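Local coordinates for cellulose 1,4-beta-cellobiosidase (Clostridium thermocellum, PDB 3ZQX), which serves as the family 3b carbohydrate-binding module of a cellulosomal cellobiohydrolase, a type of module that commonly attaches its enzyme to cellulose, at residues N11-K20 with V100-Q111; Y33-Y43 with G128-G136. The protein carries 1 engineered substitution. One frame throughout, in Å; residues are numbered along the deposited sequence. Where two conformers were deposited one is given.

Contact 1 (N11-K20 with V100-Q111). Engineered in segment 100-111: Trp106 (natural residue Asn). With CA (calcium ion), chain B.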
loop_
_atom_site.group_PDB
_atom_site.type_symbol
_atom_site.label_atom_id
_atom_site.label_comp_id
_atom_site.label_asym_id
_atom_site.label_seq_id
_atom_site.Cartn_x
_atom_site.Cartn_y
_atom_site.Cartn_z
ATOM N N ASN A 11 5.319 8.376 -9.205
ATOM C CA ASN A 11 6.668 8.292 -9.753
ATOM C C ASN A 11 6.797 7.059 -10.634
ATOM O O ASN A 11 6.814 5.920 -10.161
ATOM C CB ASN A 11 7.700 8.212 -8.631
ATOM C CG ASN A 11 8.040 9.567 -8.046
ATOM O OD1 ASN A 11 7.483 10.589 -8.444
ATOM N ND2 ASN A 11 8.956 9.579 -7.087
ATOM N N THR A 12 6.904 7.317 -11.933
ATOM C CA THR A 12 6.911 6.272 -12.948
ATOM C C THR A 12 8.296 5.857 -13.427
ATOM O O THR A 12 8.423 4.911 -14.199
ATOM C CB THR A 12 6.112 6.722 -14.178
ATOM O OG1 THR A 12 6.685 7.926 -14.696
ATOM C CG2 THR A 12 4.666 6.996 -13.798
ATOM N N GLN A 13 9.331 6.544 -12.960
ATOM C CA GLN A 13 10.690 6.258 -13.409
ATOM C C GLN A 13 11.183 4.947 -12.819
ATOM O O GLN A 13 11.001 4.698 -11.632
ATOM C CB GLN A 13 11.635 7.380 -12.978
ATOM C CG GLN A 13 11.419 8.699 -13.698
ATOM C CD GLN A 13 12.024 8.709 -15.087
ATOM O OE1 GLN A 13 13.219 8.953 -15.252
ATOM N NE2 GLN A 13 11.200 8.444 -16.095
ATOM N N THR A 14 11.796 4.118 -13.661
ATOM C CA THR A 14 12.384 2.857 -13.222
ATOM C C THR A 14 13.321 3.107 -12.043
ATOM O O THR A 14 13.199 2.497 -10.972
ATOM C CB THR A 14 13.157 2.174 -14.381
ATOM O OG1 THR A 14 12.244 1.846 -15.434
ATOM C CG2 THR A 14 13.843 0.904 -13.899
ATOM N N SER A 15 14.244 4.036 -12.247
ATOM C CA SER A 15 15.254 4.356 -11.258
ATOM C C SER A 15 14.836 5.623 -10.522
ATOM O O SER A 15 14.706 6.689 -11.134
ATOM C CB SER A 15 16.604 4.557 -11.936
ATOM O OG SER A 15 17.551 5.064 -11.018
ATOM N N THR A 16 14.575 5.504 -9.224
ATOM C CA THR A 16 14.152 6.656 -8.443
ATOM C C THR A 16 14.490 6.438 -6.987
ATOM O O THR A 16 14.511 5.301 -6.518
ATOM C CB THR A 16 12.631 6.901 -8.572
ATOM O OG1 THR A 16 12.253 8.002 -7.741
ATOM C CG2 THR A 16 11.842 5.671 -8.151
ATOM N N GLN A 17 14.705 7.526 -6.260
ATOM C CA GLN A 17 14.889 7.439 -4.824
ATOM C C GLN A 17 13.570 7.287 -4.070
ATOM O O GLN A 17 13.583 6.988 -2.875
ATOM C CB GLN A 17 15.639 8.663 -4.319
ATOM C CG GLN A 17 17.051 8.747 -4.846
ATOM C CD GLN A 17 17.582 10.154 -4.783
ATOM O OE1 GLN A 17 17.007 11.063 -5.376
ATOM N NE2 GLN A 17 18.655 10.354 -4.030
ATOM N N GLU A 18 12.443 7.532 -4.733
ATOM C CA GLU A 18 11.150 7.452 -4.069
ATOM C C GLU A 18 10.138 6.663 -4.892
ATOM O O GLU A 18 9.702 7.109 -5.952
ATOM C CB GLU A 18 10.604 8.862 -3.820
ATOM C CG GLU A 18 11.438 9.659 -2.834
ATOM C CD GLU A 18 10.840 11.011 -2.504
ATOM O OE1 GLU A 18 10.119 11.571 -3.350
ATOM O OE2 GLU A 18 11.089 11.508 -1.389
ATOM N N ILE A 19 9.720 5.508 -4.384
ATOM C CA ILE A 19 8.483 4.908 -4.857
ATOM C C ILE A 19 7.384 5.851 -4.392
ATOM O O ILE A 19 7.437 6.313 -3.255
ATOM C CB ILE A 19 8.268 3.499 -4.258
ATOM C CG1 ILE A 19 9.389 2.549 -4.688
ATOM C CG2 ILE A 19 6.898 2.963 -4.626
ATOM C CD1 ILE A 19 9.365 1.206 -3.975
ATOM N N LYS A 20 6.458 6.222 -5.275
ATOM C CA LYS A 20 5.431 7.179 -4.889
ATOM C C LYS A 20 4.134 6.918 -5.625
ATOM O O LYS A 20 4.116 6.857 -6.857
ATOM C CB LYS A 20 5.911 8.606 -5.179
ATOM C CG LYS A 20 4.946 9.700 -4.738
ATOM C CD LYS A 20 5.490 11.091 -5.007
ATOM C CE LYS A 20 4.507 12.162 -4.569
ATOM N NZ LYS A 20 5.024 13.527 -4.820
ATOM N N VAL A 100 5.064 7.365 0.001
ATOM C CA VAL A 100 6.427 7.388 -0.495
ATOM C C VAL A 100 7.203 6.322 0.268
ATOM O O VAL A 100 7.050 6.191 1.498
ATOM C CB VAL A 100 7.076 8.760 -0.251
ATOM C CG1 VAL A 100 8.597 8.678 -0.344
ATOM C CG2 VAL A 100 6.523 9.786 -1.234
ATOM N N ILE A 101 8.013 5.553 -0.458
ATOM C CA ILE A 101 8.962 4.637 0.161
ATOM C C ILE A 101 10.351 5.056 -0.282
ATOM O O ILE A 101 10.637 5.148 -1.487
ATOM C CB ILE A 101 8.734 3.172 -0.268
ATOM C CG1 ILE A 101 7.313 2.714 0.058
ATOM C CG2 ILE A 101 9.769 2.258 0.387
ATOM C CD1 ILE A 101 6.889 1.482 -0.705
ATOM N N ARG A 102 11.216 5.343 0.679
ATOM C CA ARG A 102 12.567 5.783 0.372
ATOM C C ARG A 102 13.551 5.139 1.326
ATOM O O ARG A 102 13.154 4.482 2.282
ATOM C CB ARG A 102 12.669 7.303 0.422
ATOM C CG ARG A 102 12.430 7.919 1.764
ATOM C CD ARG A 102 12.450 9.421 1.519
ATOM N NE ARG A 102 12.137 10.223 2.689
ATOM C CZ ARG A 102 11.360 11.302 2.668
ATOM N NH1 ARG A 102 10.788 11.715 1.538
ATOM N NH2 ARG A 102 11.147 11.965 3.789
ATOM N N TYR A 103 14.834 5.284 1.033
ATOM C CA TYR A 103 15.887 4.841 1.932
ATOM C C TYR A 103 16.417 5.980 2.795
ATOM O O TYR A 103 16.491 7.127 2.348
ATOM C CB TYR A 103 17.041 4.268 1.125
ATOM C CG TYR A 103 16.748 2.942 0.474
ATOM C CD1 TYR A 103 16.841 1.769 1.197
ATOM C CD2 TYR A 103 16.383 2.861 -0.865
ATOM C CE1 TYR A 103 16.586 0.545 0.613
ATOM C CE2 TYR A 103 16.126 1.640 -1.463
ATOM C CZ TYR A 103 16.226 0.486 -0.720
ATOM O OH TYR A 103 15.989 -0.749 -1.277
ATOM N N ALA A 104 16.805 5.667 4.031
ATOM C CA ALA A 104 17.416 6.663 4.907
ATOM C C ALA A 104 18.629 7.325 4.266
ATOM O O ALA A 104 18.903 8.496 4.517
ATOM C CB ALA A 104 17.807 6.032 6.236
ATOM N N ASP A 105 19.378 6.572 3.471
ATOM C CA ASP A 105 20.553 7.109 2.791
ATOM C C ASP A 105 20.267 7.625 1.375
ATOM O O ASP A 105 21.189 7.955 0.637
ATOM C CB ASP A 105 21.725 6.123 2.815
ATOM C CG ASP A 105 21.487 4.902 1.957
ATOM O OD1 ASP A 105 20.420 4.819 1.310
ATOM O OD2 ASP A 105 22.372 4.016 1.939
ATOM N N TRP A 106 18.999 7.648 0.986
ATOM C CA TRP A 106 18.602 8.198 -0.308
ATOM C C TRP A 106 19.159 7.410 -1.494
ATOM O O TRP A 106 19.356 7.953 -2.577
ATOM C CB TRP A 106 18.912 9.700 -0.391
ATOM C CG TRP A 106 18.009 10.515 0.487
ATOM C CD1 TRP A 106 18.295 11.006 1.729
ATOM C CD2 TRP A 106 16.671 10.920 0.191
ATOM N NE1 TRP A 106 17.209 11.693 2.223
ATOM C CE2 TRP A 106 16.201 11.656 1.296
ATOM C CE3 TRP A 106 15.822 10.728 -0.902
ATOM C CZ2 TRP A 106 14.920 12.206 1.336
ATOM C CZ3 TRP A 106 14.552 11.274 -0.860
ATOM C CH2 TRP A 106 14.114 12.003 0.252
ATOM N N SER A 107 19.339 6.106 -1.294
ATOM C CA SER A 107 19.693 5.200 -2.381
ATOM C C SER A 107 18.569 5.091 -3.402
ATOM O O SER A 107 17.419 5.420 -3.119
ATOM C CB SER A 107 19.981 3.799 -1.841
ATOM O OG SER A 107 21.126 3.778 -1.008
ATOM N N PHE A 108 18.917 4.622 -4.597
ATOM C CA PHE A 108 17.948 4.453 -5.676
ATOM C C PHE A 108 17.286 3.080 -5.683
ATOM O O PHE A 108 17.962 2.047 -5.618
ATOM C CB PHE A 108 18.618 4.661 -7.036
ATOM C CG PHE A 108 18.949 6.090 -7.343
ATOM C CD1 PHE A 108 20.091 6.677 -6.829
ATOM C CD2 PHE A 108 18.122 6.846 -8.153
ATOM C CE1 PHE A 108 20.400 7.994 -7.115
ATOM C CE2 PHE A 108 18.433 8.163 -8.448
ATOM C CZ PHE A 108 19.574 8.732 -7.928
ATOM N N HIS A 109 15.963 3.082 -5.792
ATOM C CA HIS A 109 15.214 1.886 -6.134
ATOM C C HIS A 109 15.341 1.550 -7.608
ATOM O O HIS A 109 15.560 2.432 -8.440
ATOM C CB HIS A 109 13.714 2.111 -5.954
ATOM C CG HIS A 109 13.277 2.433 -4.566
ATOM N ND1 HIS A 109 13.099 1.470 -3.599
ATOM C CD2 HIS A 109 12.893 3.607 -4.011
ATOM C CE1 HIS A 109 12.647 2.041 -2.496
ATOM N NE2 HIS A 109 12.510 3.338 -2.721
ATOM N N ASP A 110 15.140 0.273 -7.923
ATOM C CA ASP A 110 14.763 -0.161 -9.267
ATOM C C ASP A 110 13.314 -0.613 -9.158
ATOM O O ASP A 110 13.022 -1.611 -8.514
ATOM C CB ASP A 110 15.654 -1.329 -9.691
ATOM C CG ASP A 110 15.299 -1.886 -11.057
ATOM O OD1 ASP A 110 14.301 -1.463 -11.665
ATOM O OD2 ASP A 110 16.039 -2.782 -11.518
ATOM N N GLN A 111 12.397 0.129 -9.760
ATOM C CA GLN A 111 10.987 -0.229 -9.661
ATOM C C GLN A 111 10.577 -1.303 -10.657
ATOM O O GLN A 111 9.497 -1.877 -10.522
ATOM C CB GLN A 111 10.089 0.992 -9.864
ATOM C CG GLN A 111 10.311 2.108 -8.877
ATOM C CD GLN A 111 9.123 3.040 -8.814
ATOM O OE1 GLN A 111 8.189 2.810 -8.044
ATOM N NE2 GLN A 111 9.140 4.088 -9.630
HETATM CA CA CA B . 13.013 -3.178 -6.687
HETATM O O HOH W 1 6.144 4.586 -7.715
HETATM O O HOH W 2 17.883 1.844 -10.078
HETATM O O HOH W 3 15.787 6.636 -1.294
HETATM O O HOH W 4 12.199 -1.023 -5.667
#
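Gln111 sends its side chain into the bend formed by residues 11-16, where Thr14 O already accepts a hydrogen bond from its backbone N. CB and CG both pass close to that oxygen, each 3.6 Å from Thr14 O. CG stands anti to the carbonyl carbon (chi1 -59°) and the chain runs on extended, which brings CD against the methyl CG2 of Thr16. At the tip, NE2 spends both N-H bonds on backbone: Gln13 O at 2.8 Å from NE2 and Asn11 O at 3.0 Å from NE2, both close to the amide plane. OE1 turns toward Ile19 CG1 and a water that accepts from Lys20 N.

Farther along, Ile19 CG1 sits over the centre of the His109 imidazole, 3.7 Å from its centroid, while Tyr103 CE2 lies over the opposite face, toward its rim. His109 NE2 donates to Ile101 O, which also takes the strand bond from Ile19 N. Gln17 lays CG over the centre of the Phe108 ring, its amide only 8° from parallel to the ring, and NE2 reaches a lone pair of Trp106 O at 2.9 Å. Beside the engineered Trp106, whose ring edge meets Glu18, Glu18 OE2 forms a salt bridge with Arg102 NH1 at 2.9 Å; Tyr57 is a second partner of NH1.

Asp110 O binds calcium, a site completed by Thr45, Glu47, Asn113, Asp114 and water. The buried Gln111 amide thus ties the backbone carbonyls of Asn11 and Gln13 to the chain next to this metal ligand, with bonds from both N-H groups fixing its rotation.

Contact 2 (Y33-Y43 with G128-G136)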
loop_
_atom_site.group_PDB
_atom_site.type_symbol
_atom_site.label_atom_id
_atom_site.label_comp_id
_atom_site.label_asym_id
_atom_site.label_seq_id
_atom_site.Cartn_x
_atom_site.Cartn_y
_atom_site.Cartn_z
ATOM N N TYR A 33 -16.132 -1.636 9.582
ATOM C CA TYR A 33 -14.928 -2.168 10.207
ATOM C C TYR A 33 -14.190 -1.099 10.982
ATOM O O TYR A 33 -14.427 0.100 10.791
ATOM C CB TYR A 33 -13.960 -2.696 9.151
ATOM C CG TYR A 33 -14.470 -3.852 8.340
ATOM C CD1 TYR A 33 -14.899 -5.020 8.953
ATOM C CD2 TYR A 33 -14.500 -3.784 6.958
ATOM C CE1 TYR A 33 -15.351 -6.086 8.221
ATOM C CE2 TYR A 33 -14.947 -4.851 6.206
ATOM C CZ TYR A 33 -15.366 -6.003 6.848
ATOM O OH TYR A 33 -15.805 -7.088 6.125
ATOM N N SER A 34 -13.271 -1.538 11.832
ATOM C CA SER A 34 -12.155 -0.693 12.214
ATOM C C SER A 34 -10.959 -1.015 11.325
ATOM O O SER A 34 -10.632 -2.189 11.112
ATOM C CB SER A 34 -11.749 -0.920 13.660
ATOM O OG SER A 34 -10.576 -0.172 13.921
ATOM N N LEU A 35 -10.302 0.022 10.821
ATOM C CA LEU A 35 -9.076 -0.163 10.076
ATOM C C LEU A 35 -7.993 -0.853 10.899
ATOM O O LEU A 35 -7.047 -1.394 10.325
ATOM C CB LEU A 35 -8.573 1.167 9.520
ATOM C CG LEU A 35 -9.352 1.654 8.299
ATOM C CD1 LEU A 35 -9.195 3.152 8.121
ATOM C CD2 LEU A 35 -8.881 0.922 7.053
ATOM N N LYS A 36 -8.113 -0.865 12.223
ATOM C CA LYS A 36 -7.121 -1.567 13.028
ATOM C C LYS A 36 -7.062 -3.050 12.665
ATOM O O LYS A 36 -6.057 -3.715 12.936
ATOM C CB LYS A 36 -7.412 -1.409 14.516
ATOM C CG LYS A 36 -8.531 -2.307 15.015
ATOM C CD LYS A 36 -8.846 -2.055 16.480
ATOM C CE LYS A 36 -10.001 -2.930 16.947
ATOM N NZ LYS A 36 -9.694 -4.381 16.780
ATOM N N ASP A 37 -8.132 -3.558 12.050
ATOM C CA ASP A 37 -8.235 -4.972 11.682
ATOM C C ASP A 37 -7.804 -5.273 10.244
ATOM O O ASP A 37 -7.864 -6.426 9.811
ATOM C CB ASP A 37 -9.662 -5.466 11.911
ATOM C CG ASP A 37 -10.024 -5.481 13.368
ATOM O OD1 ASP A 37 -9.147 -5.808 14.197
ATOM O OD2 ASP A 37 -11.180 -5.156 13.697
ATOM N N ILE A 38 -7.356 -4.258 9.519
ATOM C CA ILE A 38 -7.019 -4.412 8.106
ATOM C C ILE A 38 -5.526 -4.205 7.860
ATOM O O ILE A 38 -4.930 -3.278 8.414
ATOM C CB ILE A 38 -7.873 -3.438 7.258
ATOM C CG1 ILE A 38 -9.350 -3.839 7.339
ATOM C CG2 ILE A 38 -7.386 -3.389 5.821
ATOM C CD1 ILE A 38 -10.319 -2.800 6.829
ATOM N N VAL A 39 -4.930 -5.084 7.059
ATOM C CA VAL A 39 -3.524 -5.014 6.697
ATOM C C VAL A 39 -3.431 -4.845 5.185
ATOM O O VAL A 39 -4.026 -5.623 4.435
ATOM C CB VAL A 39 -2.809 -6.318 7.104
ATOM C CG1 VAL A 39 -1.384 -6.344 6.583
ATOM C CG2 VAL A 39 -2.834 -6.501 8.620
ATOM N N LEU A 40 -2.696 -3.831 4.741
ATOM C CA LEU A 40 -2.449 -3.596 3.319
ATOM C C LEU A 40 -0.989 -3.910 2.997
ATOM O O LEU A 40 -0.100 -3.578 3.784
ATOM C CB LEU A 40 -2.761 -2.131 2.981
ATOM C CG LEU A 40 -2.475 -1.629 1.559
ATOM C CD1 LEU A 40 -3.404 -0.478 1.177
ATOM C CD2 LEU A 40 -1.024 -1.218 1.386
ATOM N N ARG A 41 -0.735 -4.545 1.848
ATOM C CA ARG A 41 0.646 -4.778 1.416
ATOM C C ARG A 41 0.887 -4.354 -0.026
ATOM O O ARG A 41 0.114 -4.688 -0.932
ATOM C CB ARG A 41 1.052 -6.244 1.606
ATOM C CG ARG A 41 1.077 -6.644 3.066
ATOM C CD ARG A 41 1.446 -8.105 3.282
ATOM N NE ARG A 41 1.515 -8.357 4.722
ATOM C CZ ARG A 41 1.620 -9.556 5.282
ATOM N NH1 ARG A 41 1.643 -10.643 4.530
ATOM N NH2 ARG A 41 1.687 -9.659 6.604
ATOM N N TYR A 42 1.971 -3.597 -0.201
ATOM C CA TYR A 42 2.487 -3.180 -1.499
ATOM C C TYR A 42 3.834 -3.862 -1.697
ATOM O O TYR A 42 4.766 -3.648 -0.919
ATOM C CB TYR A 42 2.648 -1.645 -1.533
ATOM C CG TYR A 42 3.288 -1.111 -2.807
ATOM C CD1 TYR A 42 4.667 -1.058 -2.949
ATOM C CD2 TYR A 42 2.504 -0.668 -3.870
ATOM C CE1 TYR A 42 5.250 -0.579 -4.114
ATOM C CE2 TYR A 42 3.074 -0.198 -5.036
ATOM C CZ TYR A 42 4.445 -0.149 -5.160
ATOM O OH TYR A 42 4.981 0.324 -6.338
ATOM N N TYR A 43 3.914 -4.705 -2.722
ATOM C CA TYR A 43 5.052 -5.601 -2.924
ATOM C C TYR A 43 6.127 -4.970 -3.786
ATOM O O TYR A 43 5.851 -4.486 -4.885
ATOM C CB TYR A 43 4.567 -6.921 -3.544
ATOM C CG TYR A 43 3.571 -7.619 -2.652
ATOM C CD1 TYR A 43 4.001 -8.438 -1.620
ATOM C CD2 TYR A 43 2.199 -7.403 -2.793
ATOM C CE1 TYR A 43 3.097 -9.053 -0.767
ATOM C CE2 TYR A 43 1.284 -8.010 -1.947
ATOM C CZ TYR A 43 1.736 -8.835 -0.941
ATOM O OH TYR A 43 0.813 -9.419 -0.107
ATOM N N GLY A 128 -5.513 -5.181 -8.192
ATOM C CA GLY A 128 -5.348 -6.464 -7.544
ATOM C C GLY A 128 -3.939 -6.806 -7.105
ATOM O O GLY A 128 -3.733 -7.855 -6.490
ATOM N N LYS A 129 -2.961 -5.956 -7.410
ATOM C CA LYS A 129 -1.583 -6.262 -7.020
ATOM C C LYS A 129 -1.165 -5.637 -5.693
ATOM O O LYS A 129 -0.018 -5.778 -5.284
ATOM C CB LYS A 129 -0.599 -5.929 -8.137
ATOM C CG LYS A 129 -0.783 -6.812 -9.361
ATOM C CD LYS A 129 0.197 -6.448 -10.465
ATOM C CE LYS A 129 0.000 -7.332 -11.686
ATOM N NZ LYS A 129 0.902 -6.932 -12.804
ATOM N N VAL A 130 -2.100 -4.964 -5.032
ATOM C CA VAL A 130 -1.941 -4.537 -3.647
ATOM C C VAL A 130 -2.988 -5.311 -2.873
ATOM O O VAL A 130 -4.163 -5.294 -3.233
ATOM C CB VAL A 130 -2.133 -3.009 -3.506
ATOM C CG1 VAL A 130 -2.187 -2.574 -2.042
ATOM C CG2 VAL A 130 -1.021 -2.286 -4.244
ATOM N N THR A 131 -2.573 -5.988 -1.816
ATOM C CA THR A 131 -3.452 -6.909 -1.105
ATOM C C THR A 131 -3.994 -6.311 0.184
ATOM O O THR A 131 -3.397 -5.397 0.777
ATOM C CB THR A 131 -2.723 -8.198 -0.743
ATOM O OG1 THR A 131 -1.526 -7.840 -0.049
ATOM C CG2 THR A 131 -2.402 -9.025 -1.991
ATOM N N LEU A 132 -5.171 -6.792 0.570
ATOM C CA LEU A 132 -5.699 -6.573 1.912
ATOM C C LEU A 132 -5.931 -7.901 2.608
ATOM O O LEU A 132 -6.448 -8.852 2.003
ATOM C CB LEU A 132 -7.033 -5.833 1.890
ATOM C CG LEU A 132 -7.039 -4.442 1.283
ATOM C CD1 LEU A 132 -8.461 -3.900 1.229
ATOM C CD2 LEU A 132 -6.114 -3.509 2.057
ATOM N N TYR A 133 -5.577 -7.930 3.893
ATOM C CA TYR A 133 -5.848 -9.052 4.785
ATOM C C TYR A 133 -6.702 -8.575 5.942
ATOM O O TYR A 133 -6.559 -7.434 6.419
ATOM C CB TYR A 133 -4.550 -9.635 5.343
ATOM C CG TYR A 133 -3.674 -10.265 4.291
ATOM C CD1 TYR A 133 -2.796 -9.496 3.536
ATOM C CD2 TYR A 133 -3.732 -11.626 4.035
ATOM C CE1 TYR A 133 -1.996 -10.070 2.565
ATOM C CE2 TYR A 133 -2.929 -12.206 3.059
ATOM C CZ TYR A 133 -2.068 -11.416 2.327
ATOM O OH TYR A 133 -1.260 -11.966 1.353
ATOM N N LYS A 134 -7.621 -9.436 6.359
ATOM C CA LYS A 134 -8.481 -9.160 7.488
ATOM C C LYS A 134 -8.891 -10.502 8.078
ATOM O O LYS A 134 -9.185 -11.441 7.334
ATOM C CB LYS A 134 -9.697 -8.392 6.985
ATOM C CG LYS A 134 -10.757 -8.139 8.022
ATOM C CD LYS A 134 -11.801 -7.145 7.524
ATOM C CE LYS A 134 -12.375 -7.539 6.166
ATOM N NZ LYS A 134 -13.172 -8.799 6.202
ATOM N N ASN A 135 -8.962 -10.588 9.397
ATOM C CA ASN A 135 -9.336 -11.828 10.059
ATOM C C ASN A 135 -8.485 -13.009 9.612
ATOM O O ASN A 135 -8.977 -14.122 9.498
ATOM C CB ASN A 135 -10.818 -12.137 9.851
ATOM C CG ASN A 135 -11.336 -13.163 10.847
ATOM O OD1 ASN A 135 -10.968 -13.143 12.023
ATOM N ND2 ASN A 135 -12.183 -14.067 10.383
ATOM N N GLY A 136 -7.206 -12.752 9.352
ATOM C CA GLY A 136 -6.268 -13.803 8.988
ATOM C C GLY A 136 -6.449 -14.340 7.582
ATOM O O GLY A 136 -5.876 -15.374 7.226
HETATM O O HOH W 5 -8.205 -8.654 11.261
HETATM O O HOH W 6 1.923 -11.172 1.630
#
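Two neighbouring antiparallel strands of a five-stranded sheet, 38-43 and 130-134, form the core of this contact. Paired backbone bonds join Val39 with Tyr133 and Arg41 with Thr131; Val39 N lies 2.9 Å from Tyr133 O and Tyr133 N 2.8 Å from Val39 O. One face of the pair is apolar: Leu40 CB rests on Leu132 CD2 at 3.7 Å, and Leu40 CG meets Val130 CG1. This face packs on strands 3-9 and 15-27 through residues such as Val5 and Phe23.

The other face is more polar. Tyr43 OH comes to Thr131 OG1 at 2.8 Å, in a hydrogen bond that either hydroxyl could donate, and a water links Tyr43 OH with Arg41 NH1. The extended Arg41 crosses Tyr133 at about a right angle, with CD nearest to CE1 of the tyrosine, while NE bonds to Gln80.

At the far end Lys134 bends at its last two torsions (chi3 52°, chi4 66°). CD and CE therefore lie over a face of the Tyr33 ring, CD 3.8 Å from its centroid, and NZ donates to Tyr33 OH. Asp2 pairs with both groups, as a salt bridge to NZ and a hydrogen bond to the hydroxyl. A sheet with one oily face turned toward a second sheet is typical of a beta-sandwich, the fold of family 3 modules.

How the contacts relate
From the N terminus the chain passes through 11-20 and then 33-43 before either finds its partner. Contact 1 closes first, when 100-111 returns to 11-20 across 79 intervening residues; contact 2 closes later, when 128-136 comes back to 33-43 across 84. Their segments alternate, so the two loops cross rather than nest. Their centres lie about 23 Å apart, on opposite sides of the chain's centre; strands 38-43 and 130-134 belong to one sheet of the sandwich, the strands of 11-20 and 100-111 to the other. Tyr42 of contact 2 bridges them, its OH 3.7 Å from Ile19 CG2 and its ring against Ile101, joining the calcium-binding end to the five-stranded sheet.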